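Local coordinates for DNA mismatch repair protein MutS (Thermus aquaticus, PDB 1EWQ) that binds mismatched DNA, probably as the recognition step of mismatch repair, and has a weak ATPase activity, at residues A131-A136 / E154-V159; G144-D149 / R218-A223; L180-L185 / A205-E210. All coordinates share one frame; numbering follows the deposited sequence.

Interaction 1: A131-A136 / E154-V159; sequences ANYLAA and EFKGTV
Y133 reaches from segment 131-136 to E154 and K156 on another strand, across the strand 143-149 that lies between them. The backbones stay well apart, with 8.9 Å between the CA atoms of Y133 and E154, so the contact is made by long side chains.

Its hydrogen bond runs from Y133 OH to E154 OE1, at 2.7 Å. The carboxylate oxygen sits at the edge of the phenol ring, near the ring plane, and is also 3.3 Å from Y133 CE2. Ring and carboxylate are turned 48° from each other, and the hydroxyl meets OE1 from above the carboxylate plane rather than within it. E154 spans the gap because its CG is anti to the backbone N (chi1 -173°) and the chain continues extended to the carboxylate.

The charged element is looser. K156 NZ faces E154 OE2 in a long salt bridge of 3.8 Å within the one strand, and lies 3.9 Å from Y133 OH. A water completes the polar group: it donates to Y133 OH at 3.3 Å and accepts from K156 NZ at 3.2 Å; its bond to E154 OE2 is modelled too short for its length to be trusted.

K156 CE comes obliquely to the hydroxyl end of the phenol. The Y133 ring also meets F147 of the middle strand and packs edge-to-face with H173 of helix 163-173.

As a worked example of pairing across an intervening strand, the contact shows a tyrosine using its hydroxyl to tie second neighbours of a sheet. The nearby ammonium group and the phenol donor would both favour a charged E154 carboxylate.

Interaction 2: G144-D149 / R218-A223; sequences GLAFLD and RRARGA
A220 and A146 meet methyl to methyl, their CB atoms 4.0 Å apart, and the contact between helix 215-232 and the strand 143-149 beneath it is built round this pair. Both side chains point toward the opposing segment, and their CA atoms are 5.8 Å apart. Helix and strand segments run in nearly the same direction, at 30° to each other, and their axes come within 7.1 Å, a short separation for a helix lying on a sheet.

A220 is the helix residue most engaged. Besides the A146 methyl, its CB approaches the backbone of G144, lying 4.2 Å from the carbonyl O of that residue. Its methyl also rests on A136 of the neighbouring strand, so one small group on the helix spans two strands.

A146 answers from the sheet. Its CB touches the A220 methyl and also comes to 4.2 Å from the backbone N of R221, one residue further along the helix. R221 itself contributes little side-chain surface here: its chain leads away, and its guanidinium group bonds to the carbonyl of E212, pairs with E210 in a salt bridge and makes a cation-pi contact with F241.

At G144, third in buried area, a CB would be directed at the helix and would lie 4.2 Å from A220 CB.

The example is consistent with small residues permitting the 7.1 Å approach. Its contacts, methyl to methyl or methyl to backbone, rest on van der Waals packing and burial of apolar surface, while backbone polar groups pair within the sheet and helix.

Interaction 3: L180-L185 / A205-E210; sequences LAPELL and APFEPE
The backbones come closest at A181 and F207, whose CA atoms are 6.3 Å apart where a loop passes the first turn of helix 182-186. F207 lays one ring face on this turn: A181 CA stands 3.6 Å from the ring centroid and only 7° off the ring normal, a CH-pi contact. The A181 methyl touches the ring at CD2 (3.9 Å), while P182 CD comes obliquely to CD1 at the same distance. L180 O, also oblique, is 3.4 Å from F207 CE1. A181 is the N-cap residue, and its carbonyl accepts from the amides of both L184 and L185, bonds of the first helical turn. At the loop's start, a water probably links L180 O (3.1 Å) to A205 O (2.7 Å). With an alanine in place of F207, the A181 backbone and the P182 ring would probably lose their apolar cover and a gap open beside the N-cap. F207 lies between the first turn of helix 182-186, A223 of helix 215-232, A138 of strand 134-139 and L179 of strand 177-180, while L180 turns its side chain to helix 188-197.

How the interactions relate
The three contacts belong to one mixed sheet and its helices, whose five main strands lie in the order 3-2-1-4-5, the first three antiparallel, as in the ribonuclease H-like fold. Interactions 1 and 2 have centres 7 Å apart and share strand bonding: K156 O lies 2.6 Å from F147 N, a probable hydrogen bond. F155 also packs on R221. Interaction 3 lies 9 Å from interaction 2, centre to centre, and is nested within its loop; R221 NE bonds to E210 OE1 at 2.8 Å in a salt bridge. Interactions 1 and 3 do not touch. The nearest atoms of all three stay about 27 to 31 Å from the bound DNA, and the predicted ATP site is also remote.

Interaction 1: A131-A136 / E154-V159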
ATOM      1  N   ALA C 131     -11.988  -1.680  19.386  1.00 28.42           N
ATOM      2  CA  ALA C 131     -13.122  -2.572  19.228  1.00 27.83           C
ATOM      3  C   ALA C 131     -13.132  -3.034  17.777  1.00 27.65           C
ATOM      4  O   ALA C 131     -12.787  -2.277  16.873  1.00 27.47           O
ATOM      5  CB  ALA C 131     -14.410  -1.849  19.556  1.00 27.48           C
ATOM      6  N   ASN C 132     -13.526  -4.283  17.565  1.00 27.06           N
ATOM      7  CA  ASN C 132     -13.584  -4.856  16.231  1.00 26.67           C
ATOM      8  C   ASN C 132     -15.038  -5.270  16.006  1.00 26.30           C
ATOM      9  O   ASN C 132     -15.497  -6.291  16.528  1.00 25.94           O
ATOM     10  CB  ASN C 132     -12.649  -6.061  16.169  1.00 27.22           C
ATOM     11  CG  ASN C 132     -12.437  -6.555  14.772  1.00 27.63           C
ATOM     12  OD1 ASN C 132     -12.843  -7.669  14.425  1.00 28.20           O
ATOM     13  ND2 ASN C 132     -11.798  -5.734  13.949  1.00 27.67           N
ATOM     14  N   TYR C 133     -15.760  -4.473  15.226  1.00 25.46           N
ATOM     15  CA  TYR C 133     -17.172  -4.734  15.003  1.00 24.92           C
ATOM     16  C   TYR C 133     -17.606  -5.406  13.716  1.00 24.84           C
ATOM     17  O   TYR C 133     -17.110  -5.100  12.630  1.00 24.71           O
ATOM     18  CB  TYR C 133     -17.990  -3.433  15.087  1.00 24.18           C
ATOM     19  CG  TYR C 133     -17.980  -2.707  16.415  1.00 23.81           C
ATOM     20  CD1 TYR C 133     -17.399  -1.437  16.534  1.00 23.17           C
ATOM     21  CD2 TYR C 133     -18.587  -3.262  17.541  1.00 23.13           C
ATOM     22  CE1 TYR C 133     -17.431  -0.743  17.742  1.00 22.83           C
ATOM     23  CE2 TYR C 133     -18.622  -2.571  18.754  1.00 22.75           C
ATOM     24  CZ  TYR C 133     -18.044  -1.315  18.844  1.00 22.56           C
ATOM     25  OH  TYR C 133     -18.080  -0.635  20.042  1.00 22.73           O
ATOM     26  N   LEU C 134     -18.559  -6.320  13.873  1.00 24.76           N
ATOM     27  CA  LEU C 134     -19.225  -6.969  12.750  1.00 24.48           C
ATOM     28  C   LEU C 134     -20.506  -6.141  12.811  1.00 24.57           C
ATOM     29  O   LEU C 134     -21.080  -5.981  13.880  1.00 24.41           O
ATOM     30  CB  LEU C 134     -19.570  -8.433  13.046  1.00 23.83           C
ATOM     31  CG  LEU C 134     -20.523  -9.095  12.027  1.00 23.64           C
ATOM     32  CD1 LEU C 134     -19.887  -9.125  10.653  1.00 22.88           C
ATOM     33  CD2 LEU C 134     -20.867 -10.507  12.469  1.00 23.16           C
ATOM     34  N   ALA C 135     -20.935  -5.592  11.688  1.00 25.04           N
ATOM     35  CA  ALA C 135     -22.147  -4.792  11.665  1.00 25.82           C
ATOM     36  C   ALA C 135     -23.181  -5.417  10.732  1.00 26.42           C
ATOM     37  O   ALA C 135     -22.829  -6.111   9.775  1.00 26.52           O
ATOM     38  CB  ALA C 135     -21.823  -3.367  11.213  1.00 25.50           C
ATOM     39  N   ALA C 136     -24.457  -5.173  11.025  1.00 27.17           N
ATOM     40  CA  ALA C 136     -25.559  -5.682  10.207  1.00 27.83           C
ATOM     41  C   ALA C 136     -26.599  -4.580  10.017  1.00 28.29           C
ATOM     42  O   ALA C 136     -27.001  -3.923  10.980  1.00 27.96           O
ATOM     43  CB  ALA C 136     -26.197  -6.898  10.872  1.00 27.28           C
ATOM     44  N   GLU C 154     -19.620  -7.415  23.234  1.00 23.92           N
ATOM     45  CA  GLU C 154     -20.408  -6.191  23.112  1.00 24.06           C
ATOM     46  C   GLU C 154     -21.442  -6.475  22.030  1.00 23.93           C
ATOM     47  O   GLU C 154     -21.112  -6.908  20.923  1.00 23.31           O
ATOM     48  CB  GLU C 154     -19.550  -4.982  22.724  1.00 24.04           C
ATOM     49  CG  GLU C 154     -20.352  -3.689  22.768  1.00 24.13           C
ATOM     50  CD  GLU C 154     -19.517  -2.427  22.581  1.00 25.29           C
ATOM     51  OE1 GLU C 154     -18.399  -2.507  22.016  1.00 25.39           O
ATOM     52  OE2 GLU C 154     -20.002  -1.345  22.986  1.00 25.49           O
ATOM     53  N   PHE C 155     -22.696  -6.213  22.367  1.00 23.89           N
ATOM     54  CA  PHE C 155     -23.817  -6.512  21.492  1.00 24.03           C
ATOM     55  C   PHE C 155     -24.831  -5.363  21.600  1.00 24.20           C
ATOM     56  O   PHE C 155     -25.506  -5.211  22.622  1.00 24.36           O
ATOM     57  CB  PHE C 155     -24.383  -7.849  21.991  1.00 24.12           C
ATOM     58  CG  PHE C 155     -25.394  -8.483  21.092  1.00 24.54           C
ATOM     59  CD1 PHE C 155     -25.317  -8.349  19.711  1.00 24.64           C
ATOM     60  CD2 PHE C 155     -26.384  -9.297  21.635  1.00 24.40           C
ATOM     61  CE1 PHE C 155     -26.215  -9.025  18.884  1.00 25.29           C
ATOM     62  CE2 PHE C 155     -27.279  -9.973  20.821  1.00 24.77           C
ATOM     63  CZ  PHE C 155     -27.198  -9.841  19.446  1.00 24.69           C
ATOM     64  N   LYS C 156     -24.936  -4.557  20.543  1.00 23.79           N
ATOM     65  CA  LYS C 156     -25.830  -3.411  20.561  1.00 23.80           C
ATOM     66  C   LYS C 156     -26.397  -3.030  19.193  1.00 24.01           C
ATOM     67  O   LYS C 156     -25.896  -3.452  18.140  1.00 24.13           O
ATOM     68  CB  LYS C 156     -25.102  -2.196  21.151  1.00 23.64           C
ATOM     69  CG  LYS C 156     -23.812  -1.841  20.424  1.00 23.67           C
ATOM     70  CD  LYS C 156     -23.262  -0.500  20.863  1.00 23.92           C
ATOM     71  CE  LYS C 156     -21.996  -0.147  20.107  1.00 23.51           C
ATOM     72  NZ  LYS C 156     -21.490   1.205  20.521  1.00 23.97           N
ATOM     73  N   GLY C 157     -27.442  -2.212  19.214  1.00 23.85           N
ATOM     74  CA  GLY C 157     -28.051  -1.793  17.972  1.00 24.03           C
ATOM     75  C   GLY C 157     -29.097  -0.735  18.194  1.00 24.60           C
ATOM     76  O   GLY C 157     -29.457  -0.430  19.327  1.00 24.37           O
ATOM     77  N   THR C 158     -29.595  -0.185  17.095  1.00 25.30           N
ATOM     78  CA  THR C 158     -30.602   0.854  17.155  1.00 26.10           C
ATOM     79  C   THR C 158     -31.363   0.930  15.834  1.00 27.12           C
ATOM     80  O   THR C 158     -31.046   0.232  14.873  1.00 27.50           O
ATOM     81  CB  THR C 158     -29.943   2.228  17.441  1.00 25.79           C
ATOM     82  OG1 THR C 158     -30.960   3.221  17.617  1.00 25.34           O
ATOM     83  CG2 THR C 158     -29.051   2.641  16.286  1.00 25.07           C
ATOM     84  N   VAL C 159     -32.384   1.771  15.797  1.00 28.40           N
ATOM     85  CA  VAL C 159     -33.144   1.954  14.580  1.00 29.76           C
ATOM     86  C   VAL C 159     -33.018   3.427  14.241  1.00 30.91           C
ATOM     87  O   VAL C 159     -33.005   4.273  15.134  1.00 31.37           O
ATOM     88  CB  VAL C 159     -34.634   1.579  14.763  1.00 29.73           C
ATOM     89  CG1 VAL C 159     -35.414   1.937  13.506  1.00 29.83           C
ATOM     90  CG2 VAL C 159     -34.768   0.091  15.031  1.00 29.19           C
TER
HETATM   91  O   HOH W   1     -19.117   0.904  22.715  1.00 35.71           O

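Interaction 2: G144-D149 / R218-A223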
ATOM      1  N   GLY C 144     -32.615  -0.700  10.550  1.00 31.06           N
ATOM      2  CA  GLY C 144     -32.060  -1.413  11.685  1.00 29.06           C
ATOM      3  C   GLY C 144     -30.555  -1.552  11.533  1.00 27.84           C
ATOM      4  O   GLY C 144     -30.072  -1.961  10.486  1.00 27.51           O
ATOM      5  N   LEU C 145     -29.815  -1.211  12.582  1.00 26.83           N
ATOM      6  CA  LEU C 145     -28.356  -1.279  12.560  1.00 25.77           C
ATOM      7  C   LEU C 145     -27.923  -1.935  13.868  1.00 25.13           C
ATOM      8  O   LEU C 145     -28.301  -1.471  14.950  1.00 24.75           O
ATOM      9  CB  LEU C 145     -27.786   0.141  12.493  1.00 25.77           C
ATOM     10  CG  LEU C 145     -26.379   0.470  11.973  1.00 25.68           C
ATOM     11  CD1 LEU C 145     -25.851   1.660  12.764  1.00 25.34           C
ATOM     12  CD2 LEU C 145     -25.447  -0.701  12.090  1.00 25.39           C
ATOM     13  N   ALA C 146     -27.145  -3.013  13.775  1.00 24.46           N
ATOM     14  CA  ALA C 146     -26.674  -3.706  14.973  1.00 23.78           C
ATOM     15  C   ALA C 146     -25.203  -4.063  14.860  1.00 23.63           C
ATOM     16  O   ALA C 146     -24.697  -4.340  13.777  1.00 23.95           O
ATOM     17  CB  ALA C 146     -27.499  -4.961  15.231  1.00 23.23           C
ATOM     18  N   PHE C 147     -24.518  -4.043  15.995  1.00 22.80           N
ATOM     19  CA  PHE C 147     -23.105  -4.355  16.042  1.00 22.39           C
ATOM     20  C   PHE C 147     -22.834  -5.483  17.020  1.00 22.56           C
ATOM     21  O   PHE C 147     -23.558  -5.673  17.998  1.00 22.61           O
ATOM     22  CB  PHE C 147     -22.291  -3.139  16.496  1.00 21.48           C
ATOM     23  CG  PHE C 147     -22.429  -1.943  15.609  1.00 20.66           C
ATOM     24  CD1 PHE C 147     -23.304  -0.927  15.932  1.00 20.39           C
ATOM     25  CD2 PHE C 147     -21.673  -1.834  14.442  1.00 20.22           C
ATOM     26  CE1 PHE C 147     -23.436   0.195  15.106  1.00 20.34           C
ATOM     27  CE2 PHE C 147     -21.798  -0.725  13.617  1.00 20.23           C
ATOM     28  CZ  PHE C 147     -22.681   0.291  13.950  1.00 20.37           C
ATOM     29  N   LEU C 148     -21.775  -6.223  16.742  1.00 22.82           N
ATOM     30  CA  LEU C 148     -21.339  -7.301  17.610  1.00 23.31           C
ATOM     31  C   LEU C 148     -19.822  -7.320  17.574  1.00 23.65           C
ATOM     32  O   LEU C 148     -19.226  -7.254  16.499  1.00 22.99           O
ATOM     33  CB  LEU C 148     -21.857  -8.668  17.140  1.00 23.27           C
ATOM     34  CG  LEU C 148     -21.268  -9.863  17.911  1.00 23.91           C
ATOM     35  CD1 LEU C 148     -21.676  -9.792  19.399  1.00 23.77           C
ATOM     36  CD2 LEU C 148     -21.763 -11.179  17.295  1.00 23.95           C
ATOM     37  N   ASP C 149     -19.208  -7.367  18.756  1.00 24.07           N
ATOM     38  CA  ASP C 149     -17.760  -7.466  18.861  1.00 24.85           C
ATOM     39  C   ASP C 149     -17.627  -8.824  19.512  1.00 24.86           C
ATOM     40  O   ASP C 149     -17.820  -8.981  20.722  1.00 24.79           O
ATOM     41  CB  ASP C 149     -17.163  -6.386  19.769  1.00 25.40           C
ATOM     42  CG  ASP C 149     -15.641  -6.427  19.788  1.00 26.08           C
ATOM     43  OD1 ASP C 149     -15.079  -7.538  19.650  1.00 25.84           O
ATOM     44  OD2 ASP C 149     -15.010  -5.353  19.953  1.00 26.69           O
ATOM     45  N   ARG C 218     -34.544  -6.780  14.850  1.00 27.87           N
ATOM     46  CA  ARG C 218     -34.573  -8.215  15.085  1.00 27.77           C
ATOM     47  C   ARG C 218     -33.888  -8.944  13.938  1.00 27.11           C
ATOM     48  O   ARG C 218     -33.259  -9.984  14.129  1.00 27.16           O
ATOM     49  CB  ARG C 218     -36.007  -8.721  15.196  1.00 28.16           C
ATOM     50  CG  ARG C 218     -36.716  -8.362  16.485  1.00 29.33           C
ATOM     51  CD  ARG C 218     -37.943  -9.244  16.652  1.00 30.09           C
ATOM     52  NE  ARG C 218     -38.894  -9.078  15.561  1.00 30.72           N
ATOM     53  CZ  ARG C 218     -39.551 -10.085  14.988  1.00 30.95           C
ATOM     54  NH1 ARG C 218     -39.355 -11.333  15.397  1.00 30.62           N
ATOM     55  NH2 ARG C 218     -40.417  -9.842  14.016  1.00 30.54           N
ATOM     56  N   ARG C 219     -34.011  -8.400  12.739  1.00 26.53           N
ATOM     57  CA  ARG C 219     -33.396  -9.034  11.580  1.00 26.49           C
ATOM     58  C   ARG C 219     -31.879  -8.842  11.579  1.00 26.21           C
ATOM     59  O   ARG C 219     -31.131  -9.801  11.379  1.00 25.98           O
ATOM     60  CB  ARG C 219     -34.007  -8.482  10.291  1.00 25.97           C
ATOM     61  CG  ARG C 219     -35.517  -8.695  10.220  1.00 26.25           C
ATOM     62  CD  ARG C 219     -36.080  -8.156   8.925  1.00 26.10           C
ATOM     63  NE  ARG C 219     -35.580  -8.897   7.782  1.00 26.10           N
ATOM     64  CZ  ARG C 219     -35.143  -8.333   6.664  1.00 26.69           C
ATOM     65  NH1 ARG C 219     -35.147  -7.010   6.543  1.00 27.01           N
ATOM     66  NH2 ARG C 219     -34.684  -9.092   5.675  1.00 26.52           N
ATOM     67  N   ALA C 220     -31.431  -7.609  11.808  1.00 26.03           N
ATOM     68  CA  ALA C 220     -30.000  -7.322  11.833  1.00 26.20           C
ATOM     69  C   ALA C 220     -29.332  -8.162  12.921  1.00 26.35           C
ATOM     70  O   ALA C 220     -28.284  -8.770  12.694  1.00 26.27           O
ATOM     71  CB  ALA C 220     -29.764  -5.836  12.094  1.00 26.33           C
ATOM     72  N   ARG C 221     -29.958  -8.197  14.098  1.00 26.22           N
ATOM     73  CA  ARG C 221     -29.447  -8.955  15.227  1.00 26.56           C
ATOM     74  C   ARG C 221     -29.374 -10.438  14.846  1.00 26.79           C
ATOM     75  O   ARG C 221     -28.380 -11.126  15.137  1.00 27.04           O
ATOM     76  CB  ARG C 221     -30.370  -8.731  16.427  1.00 27.23           C
ATOM     77  CG  ARG C 221     -29.880  -9.263  17.763  1.00 28.00           C
ATOM     78  CD  ARG C 221     -30.642  -8.597  18.912  1.00 28.24           C
ATOM     79  NE  ARG C 221     -32.062  -8.911  18.842  1.00 29.35           N
ATOM     80  CZ  ARG C 221     -33.034  -8.115  19.273  1.00 29.89           C
ATOM     81  NH1 ARG C 221     -32.755  -6.939  19.813  1.00 30.13           N
ATOM     82  NH2 ARG C 221     -34.298  -8.504  19.165  1.00 30.70           N
ATOM     83  N   GLY C 222     -30.416 -10.925  14.180  1.00 26.39           N
ATOM     84  CA  GLY C 222     -30.435 -12.316  13.763  1.00 25.98           C
ATOM     85  C   GLY C 222     -29.253 -12.597  12.862  1.00 25.77           C
ATOM     86  O   GLY C 222     -28.580 -13.630  12.986  1.00 25.69           O
ATOM     87  N   ALA C 223     -28.989 -11.660  11.956  1.00 25.50           N
ATOM     88  CA  ALA C 223     -27.877 -11.796  11.029  1.00 25.50           C
ATOM     89  C   ALA C 223     -26.552 -11.897  11.777  1.00 25.73           C
ATOM     90  O   ALA C 223     -25.732 -12.768  11.481  1.00 25.57           O
ATOM     91  CB  ALA C 223     -27.847 -10.617  10.071  1.00 24.86           C
TER

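Interaction 3: L180-L185 / A205-E210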
ATOM      1  N   LEU C 180     -25.286  -7.035   4.909  1.00 29.81           N
ATOM      2  CA  LEU C 180     -26.450  -6.303   4.410  1.00 30.78           C
ATOM      3  C   LEU C 180     -27.641  -7.232   4.196  1.00 31.32           C
ATOM      4  O   LEU C 180     -27.481  -8.367   3.747  1.00 31.57           O
ATOM      5  CB  LEU C 180     -26.114  -5.586   3.094  1.00 30.55           C
ATOM      6  CG  LEU C 180     -25.028  -4.496   3.088  1.00 30.86           C
ATOM      7  CD1 LEU C 180     -24.662  -4.151   1.646  1.00 30.83           C
ATOM      8  CD2 LEU C 180     -25.514  -3.254   3.835  1.00 30.35           C
ATOM      9  N   ALA C 181     -28.829  -6.742   4.535  1.00 31.93           N
ATOM     10  CA  ALA C 181     -30.065  -7.499   4.369  1.00 33.20           C
ATOM     11  C   ALA C 181     -30.228  -7.870   2.895  1.00 33.79           C
ATOM     12  O   ALA C 181     -29.770  -7.147   2.014  1.00 33.64           O
ATOM     13  CB  ALA C 181     -31.251  -6.659   4.824  1.00 32.84           C
ATOM     14  N   PRO C 182     -30.887  -9.003   2.613  1.00 34.69           N
ATOM     15  CA  PRO C 182     -31.097  -9.445   1.232  1.00 35.41           C
ATOM     16  C   PRO C 182     -31.652  -8.323   0.348  1.00 36.11           C
ATOM     17  O   PRO C 182     -31.183  -8.113  -0.770  1.00 36.01           O
ATOM     18  CB  PRO C 182     -32.085 -10.597   1.391  1.00 35.39           C
ATOM     19  CG  PRO C 182     -31.738 -11.149   2.746  1.00 35.10           C
ATOM     20  CD  PRO C 182     -31.571  -9.902   3.560  1.00 34.70           C
ATOM     21  N   GLU C 183     -32.646  -7.605   0.863  1.00 37.15           N
ATOM     22  CA  GLU C 183     -33.272  -6.503   0.129  1.00 38.40           C
ATOM     23  C   GLU C 183     -32.283  -5.426  -0.300  1.00 39.05           C
ATOM     24  O   GLU C 183     -32.433  -4.832  -1.366  1.00 39.46           O
ATOM     25  CB  GLU C 183     -34.355  -5.830   0.980  1.00 38.51           C
ATOM     26  CG  GLU C 183     -34.951  -6.710   2.042  1.00 39.17           C
ATOM     27  CD  GLU C 183     -34.337  -6.487   3.402  1.00 39.19           C
ATOM     28  OE1 GLU C 183     -34.092  -7.487   4.097  1.00 39.51           O
ATOM     29  OE2 GLU C 183     -34.119  -5.320   3.786  1.00 39.35           O
ATOM     30  N   LEU C 184     -31.284  -5.160   0.536  1.00 39.88           N
ATOM     31  CA  LEU C 184     -30.293  -4.129   0.236  1.00 40.60           C
ATOM     32  C   LEU C 184     -29.316  -4.632  -0.811  1.00 41.15           C
ATOM     33  O   LEU C 184     -28.843  -3.870  -1.656  1.00 41.04           O
ATOM     34  CB  LEU C 184     -29.561  -3.723   1.519  1.00 40.39           C
ATOM     35  CG  LEU C 184     -30.493  -3.202   2.624  1.00 40.20           C
ATOM     36  CD1 LEU C 184     -29.700  -2.914   3.891  1.00 40.05           C
ATOM     37  CD2 LEU C 184     -31.210  -1.954   2.139  1.00 40.00           C
ATOM     38  N   LEU C 185     -29.016  -5.921  -0.753  1.00 41.94           N
ATOM     39  CA  LEU C 185     -28.121  -6.520  -1.732  1.00 42.83           C
ATOM     40  C   LEU C 185     -28.865  -6.561  -3.072  1.00 43.64           C
ATOM     41  O   LEU C 185     -28.255  -6.404  -4.124  1.00 43.72           O
ATOM     42  CB  LEU C 185     -27.713  -7.929  -1.290  1.00 42.49           C
ATOM     43  CG  LEU C 185     -26.902  -8.009   0.011  1.00 42.57           C
ATOM     44  CD1 LEU C 185     -26.662  -9.469   0.398  1.00 42.10           C
ATOM     45  CD2 LEU C 185     -25.571  -7.268  -0.168  1.00 42.20           C
ATOM     46  N   ALA C 205     -25.314 -13.366   5.148  1.00 37.41           N
ATOM     47  CA  ALA C 205     -25.830 -14.027   6.323  1.00 37.48           C
ATOM     48  C   ALA C 205     -27.342 -13.993   6.192  1.00 37.47           C
ATOM     49  O   ALA C 205     -27.892 -13.124   5.517  1.00 37.26           O
ATOM     50  CB  ALA C 205     -25.390 -13.291   7.582  1.00 37.44           C
ATOM     51  N   PRO C 206     -28.035 -14.966   6.796  1.00 37.50           N
ATOM     52  CA  PRO C 206     -29.498 -14.951   6.695  1.00 37.40           C
ATOM     53  C   PRO C 206     -30.003 -13.861   7.634  1.00 37.38           C
ATOM     54  O   PRO C 206     -29.341 -13.553   8.627  1.00 37.48           O
ATOM     55  CB  PRO C 206     -29.886 -16.348   7.158  1.00 37.27           C
ATOM     56  CG  PRO C 206     -28.819 -16.663   8.186  1.00 37.41           C
ATOM     57  CD  PRO C 206     -27.559 -16.173   7.497  1.00 37.47           C
ATOM     58  N   PHE C 207     -31.157 -13.275   7.328  1.00 37.26           N
ATOM     59  CA  PHE C 207     -31.697 -12.219   8.169  1.00 36.98           C
ATOM     60  C   PHE C 207     -33.023 -12.545   8.842  1.00 37.12           C
ATOM     61  O   PHE C 207     -33.894 -11.686   8.978  1.00 37.03           O
ATOM     62  CB  PHE C 207     -31.809 -10.908   7.379  1.00 36.42           C
ATOM     63  CG  PHE C 207     -30.529 -10.109   7.352  1.00 36.19           C
ATOM     64  CD1 PHE C 207     -29.390 -10.605   6.718  1.00 36.07           C
ATOM     65  CD2 PHE C 207     -30.459  -8.862   7.971  1.00 36.00           C
ATOM     66  CE1 PHE C 207     -28.200  -9.871   6.698  1.00 35.96           C
ATOM     67  CE2 PHE C 207     -29.274  -8.115   7.959  1.00 35.97           C
ATOM     68  CZ  PHE C 207     -28.143  -8.616   7.324  1.00 35.83           C
ATOM     69  N   GLU C 208     -33.161 -13.791   9.279  1.00 37.27           N
ATOM     70  CA  GLU C 208     -34.365 -14.220   9.973  1.00 37.32           C
ATOM     71  C   GLU C 208     -34.318 -13.521  11.335  1.00 36.89           C
ATOM     72  O   GLU C 208     -33.327 -13.622  12.056  1.00 37.01           O
ATOM     73  CB  GLU C 208     -34.357 -15.743  10.163  1.00 37.97           C
ATOM     74  CG  GLU C 208     -34.048 -16.544   8.893  1.00 39.62           C
ATOM     75  CD  GLU C 208     -34.737 -15.984   7.649  1.00 40.50           C
ATOM     76  OE1 GLU C 208     -35.898 -15.521   7.760  1.00 40.94           O
ATOM     77  OE2 GLU C 208     -34.119 -16.018   6.558  1.00 40.84           O
ATOM     78  N   PRO C 209     -35.389 -12.804  11.706  1.00 36.42           N
ATOM     79  CA  PRO C 209     -35.412 -12.099  12.992  1.00 35.92           C
ATOM     80  C   PRO C 209     -35.042 -12.942  14.208  1.00 35.49           C
ATOM     81  O   PRO C 209     -35.173 -14.153  14.197  1.00 35.57           O
ATOM     82  CB  PRO C 209     -36.843 -11.564  13.065  1.00 35.92           C
ATOM     83  CG  PRO C 209     -37.625 -12.571  12.266  1.00 35.89           C
ATOM     84  CD  PRO C 209     -36.723 -12.782  11.075  1.00 36.28           C
ATOM     85  N   GLU C 210     -34.563 -12.280  15.252  1.00 34.92           N
ATOM     86  CA  GLU C 210     -34.200 -12.950  16.494  1.00 34.48           C
ATOM     87  C   GLU C 210     -34.669 -12.041  17.611  1.00 34.28           C
ATOM     88  O   GLU C 210     -34.498 -10.828  17.533  1.00 34.43           O
ATOM     89  CB  GLU C 210     -32.684 -13.147  16.581  1.00 34.22           C
ATOM     90  CG  GLU C 210     -32.177 -13.862  17.845  1.00 33.60           C
ATOM     91  CD  GLU C 210     -32.230 -12.996  19.094  1.00 33.30           C
ATOM     92  OE1 GLU C 210     -32.133 -11.753  18.979  1.00 32.64           O
ATOM     93  OE2 GLU C 210     -32.354 -13.561  20.198  1.00 33.29           O
TER
HETATM   94  O   HOH W   2     -28.340 -11.377   3.517  1.00 41.50           O
HETATM   95  O   HOH W   3     -25.855 -10.147   4.506  1.00 47.33           O